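Local coordinates for protein structure-specific endonuclease subunit SLX4 (Thielavia terrestris, PDB 6SEI) that probably serves as the regulatory subunit of the SLX1-SLX4 nuclease, which cuts branched DNA formed during repair and recombination, at residues F20-Q25 with V68-E73. Numbering follows the deposited sequence.
Sequences FRYITQ and VGYDGE. With CA (calcium ion), chain H.
A turn of helix, 20-25, packs against the loop 68-73 that leaves helix 53-67, their backbones nearest at Tyr22 and Val68, whose CA atoms are 6.6 Å apart. That helix ends in a Schellman motif, Gly69 N bonding to Asp66 O and Tyr70 N to Leu65 O; the C-prime residue Gly69 has a positive phi of 88°, where any side chain would collide with Val68 O, so glycine suits the place. The turn sets Tyr70 facing helix 12-29, and Tyr70 CB sits over one face of the Tyr22 ring, a CH-pi contact 3.8 Å from the centroid. With Tyr70 CG anti to its backbone N (chi1 177°), the second ring slides off to the side, barely overlapping, its plane at 30°. Tyr22 turns its edge to the helix terminus, CE1 lying 3.3 Å from Val68 O, which is near the ring plane. An aromatic ring suits this position because its face takes the methylene while its edge meets a carbonyl. An alanine at Tyr22 would probably loosen the loop from the helix, since both face and edge would go. Branched Val68 reaches the helix backbone with both methyls, CG2 coming 3.5 Å from Tyr22 O and CG1 4.0 Å from Gln25 C. Asp71 binds calcium through OD1 at 2.4 Å, beside a water and OD1 of Asp66 from the preceding helix. Within this Slx4 endonuclease domain the contact is a surface one; Ile23, on the side of the helix turned away from the loop, touches Leu60 of helix 53-67 and Trp82 of helix 76-85, so helix 12-29 bridges the loop and its flanking helices.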
ATOM      1  N   PHE B  20      40.839   9.293  -0.765  1.00 34.96           N
ATOM      2  CA  PHE B  20      40.280   9.638   0.536  1.00 33.09           C
ATOM      3  C   PHE B  20      41.064   8.992   1.671  1.00 32.56           C
ATOM      4  O   PHE B  20      41.082   9.521   2.788  1.00 31.07           O
ATOM      5  CB  PHE B  20      38.806   9.229   0.596  1.00 33.90           C
ATOM      6  CG  PHE B  20      37.885  10.139  -0.181  1.00 33.75           C
ATOM      7  CD1 PHE B  20      38.390  11.097  -1.049  1.00 33.17           C
ATOM      8  CD2 PHE B  20      36.511  10.035  -0.042  1.00 30.09           C
ATOM      9  CE1 PHE B  20      37.544  11.928  -1.762  1.00 33.41           C
ATOM     10  CE2 PHE B  20      35.659  10.865  -0.752  1.00 31.77           C
ATOM     11  CZ  PHE B  20      36.178  11.813  -1.612  1.00 29.60           C
ATOM     12  N   ARG B  21      41.714   7.855   1.409  1.00 34.15           N
ATOM     13  CA  ARG B  21      42.564   7.240   2.425  1.00 33.86           C
ATOM     14  C   ARG B  21      43.812   8.077   2.674  1.00 31.49           C
ATOM     15  O   ARG B  21      44.296   8.155   3.810  1.00 30.49           O
ATOM     16  CB  ARG B  21      42.948   5.820   2.008  1.00 36.53           C
ATOM     17  CG  ARG B  21      41.893   4.770   2.313  1.00 39.26           C
ATOM     18  CD  ARG B  21      42.476   3.365   2.236  1.00 42.22           C
ATOM     19  NE  ARG B  21      42.068   2.659   1.022  1.00 45.87           N
ATOM     20  CZ  ARG B  21      41.177   1.672   0.992  1.00 49.57           C
ATOM     21  NH1 ARG B  21      40.866   1.086  -0.158  1.00 52.08           N
ATOM     22  NH2 ARG B  21      40.594   1.271   2.115  1.00 50.49           N
ATOM     23  N   TYR B  22      44.344   8.710   1.623  1.00 31.21           N
ATOM     24  CA  TYR B  22      45.488   9.601   1.790  1.00 29.01           C
ATOM     25  C   TYR B  22      45.102  10.858   2.559  1.00 27.28           C
ATOM     26  O   TYR B  22      45.889  11.359   3.369  1.00 25.93           O
ATOM     27  CB  TYR B  22      46.072   9.973   0.428  1.00 29.12           C
ATOM     28  CG  TYR B  22      46.985   8.929  -0.171  1.00 30.38           C
ATOM     29  CD1 TYR B  22      48.162   8.559   0.466  1.00 29.82           C
ATOM     30  CD2 TYR B  22      46.675   8.323  -1.379  1.00 32.53           C
ATOM     31  CE1 TYR B  22      49.000   7.605  -0.084  1.00 27.81           C
ATOM     32  CE2 TYR B  22      47.506   7.371  -1.937  1.00 33.92           C
ATOM     33  CZ  TYR B  22      48.666   7.015  -1.287  1.00 33.00           C
ATOM     34  OH  TYR B  22      49.491   6.066  -1.844  1.00 34.22           O
ATOM     35  N   ILE B  23      43.904  11.392   2.309  1.00 27.73           N
ATOM     36  CA  ILE B  23      43.454  12.564   3.051  1.00 27.01           C
ATOM     37  C   ILE B  23      43.224  12.210   4.514  1.00 27.74           C
ATOM     38  O   ILE B  23      43.624  12.953   5.420  1.00 27.05           O
ATOM     39  CB  ILE B  23      42.184  13.158   2.414  1.00 27.08           C
ATOM     40  CG1 ILE B  23      42.426  13.517   0.950  1.00 27.53           C
ATOM     41  CG2 ILE B  23      41.723  14.382   3.187  1.00 25.55           C
ATOM     42  CD1 ILE B  23      41.163  13.874   0.212  1.00 23.36           C
ATOM     43  N   THR B  24      42.571  11.075   4.767  1.00 29.22           N
ATOM     44  CA  THR B  24      42.337  10.639   6.140  1.00 29.24           C
ATOM     45  C   THR B  24      43.650  10.515   6.899  1.00 28.82           C
ATOM     46  O   THR B  24      43.818  11.109   7.970  1.00 28.07           O
ATOM     47  CB  THR B  24      41.580   9.311   6.144  1.00 30.93           C
ATOM     48  OG1 THR B  24      40.399   9.438   5.342  1.00 31.86           O
ATOM     49  CG2 THR B  24      41.185   8.917   7.563  1.00 31.05           C
ATOM     50  N   GLN B  25      44.605   9.765   6.344  1.00 29.66           N
ATOM     51  CA  GLN B  25      45.881   9.577   7.026  1.00 29.70           C
ATOM     52  C   GLN B  25      46.600  10.904   7.231  1.00 27.60           C
ATOM     53  O   GLN B  25      47.221  11.124   8.277  1.00 27.29           O
ATOM     54  CB  GLN B  25      46.757   8.603   6.243  1.00 31.92           C
ATOM     55  CG  GLN B  25      47.640   7.733   7.121  1.00 33.87           C
ATOM     56  CD  GLN B  25      46.906   6.519   7.679  1.00 36.68           C
ATOM     57  OE1 GLN B  25      45.930   6.649   8.426  1.00 37.05           O
ATOM     58  NE2 GLN B  25      47.374   5.328   7.314  1.00 38.83           N
ATOM     59  N   VAL B  68      52.333  11.845   3.579  1.00 29.78           N
ATOM     60  CA  VAL B  68      51.739  10.522   3.719  1.00 29.68           C
ATOM     61  C   VAL B  68      51.783   9.775   2.391  1.00 31.81           C
ATOM     62  O   VAL B  68      51.029   8.819   2.180  1.00 31.59           O
ATOM     63  CB  VAL B  68      50.298  10.620   4.253  1.00 28.28           C
ATOM     64  CG1 VAL B  68      50.293  11.252   5.640  1.00 27.65           C
ATOM     65  CG2 VAL B  68      49.424  11.414   3.298  1.00 28.30           C
ATOM     66  N   GLY B  69      52.656  10.208   1.486  1.00 34.42           N
ATOM     67  CA  GLY B  69      52.966   9.429   0.304  1.00 37.03           C
ATOM     68  C   GLY B  69      52.085   9.647  -0.905  1.00 39.49           C
ATOM     69  O   GLY B  69      51.974   8.740  -1.738  1.00 40.09           O
ATOM     70  N   TYR B  70      51.466  10.816  -1.044  1.00 41.04           N
ATOM     71  CA  TYR B  70      50.624  11.120  -2.199  1.00 42.85           C
ATOM     72  C   TYR B  70      51.187  12.348  -2.908  1.00 46.91           C
ATOM     73  O   TYR B  70      51.039  13.477  -2.429  1.00 46.15           O
ATOM     74  CB  TYR B  70      49.171  11.338  -1.784  1.00 40.56           C
ATOM     75  CG  TYR B  70      48.269  11.724  -2.935  1.00 39.20           C
ATOM     76  CD1 TYR B  70      47.970  10.818  -3.944  1.00 38.60           C
ATOM     77  CD2 TYR B  70      47.723  12.997  -3.017  1.00 38.36           C
ATOM     78  CE1 TYR B  70      47.150  11.168  -4.999  1.00 38.26           C
ATOM     79  CE2 TYR B  70      46.903  13.358  -4.067  1.00 37.97           C
ATOM     80  CZ  TYR B  70      46.619  12.442  -5.057  1.00 37.69           C
ATOM     81  OH  TYR B  70      45.800  12.804  -6.104  1.00 37.21           O
ATOM     82  N   ASP B  71      51.840  12.120  -4.045  1.00 51.86           N
ATOM     83  CA  ASP B  71      52.246  13.201  -4.933  1.00 53.88           C
ATOM     84  C   ASP B  71      51.063  13.571  -5.816  1.00 53.99           C
ATOM     85  O   ASP B  71      50.511  12.715  -6.514  1.00 55.15           O
ATOM     86  CB  ASP B  71      53.443  12.781  -5.780  1.00 55.15           C
ATOM     87  CG  ASP B  71      54.494  12.047  -4.976  1.00 55.06           C
ATOM     88  OD1 ASP B  71      54.508  12.201  -3.737  1.00 54.27           O
ATOM     89  OD2 ASP B  71      55.307  11.314  -5.579  1.00 55.92           O
ATOM     90  N   GLY B  72      50.670  14.830  -5.777  1.00 53.76           N
ATOM     91  CA  GLY B  72      49.501  15.307  -6.492  1.00 52.83           C
ATOM     92  C   GLY B  72      48.749  16.316  -5.647  1.00 51.34           C
ATOM     93  O   GLY B  72      48.898  16.390  -4.428  1.00 51.09           O
ATOM     94  N   GLU B  73      47.921  17.109  -6.314  1.00 49.82           N
ATOM     95  CA  GLU B  73      47.175  18.172  -5.660  1.00 47.11           C
ATOM     96  C   GLU B  73      45.724  17.756  -5.468  1.00 43.40           C
ATOM     97  O   GLU B  73      45.149  17.054  -6.306  1.00 42.50           O
ATOM     98  CB  GLU B  73      47.251  19.466  -6.472  1.00 48.45           C
ATOM     99  CG  GLU B  73      48.617  20.142  -6.422  1.00 49.29           C
ATOM    100  CD  GLU B  73      48.527  21.609  -6.042  1.00 49.40           C
ATOM    101  OE1 GLU B  73      47.800  22.358  -6.733  1.00 49.54           O
ATOM    102  OE2 GLU B  73      49.176  22.008  -5.047  1.00 49.10           O
TER
HETATM  103 CA    CA H1001      56.777  12.429  -3.010  1.00 28.46          CA
HETATM  104  O   HOH W   1      57.479  14.652  -3.240  1.00 44.21           O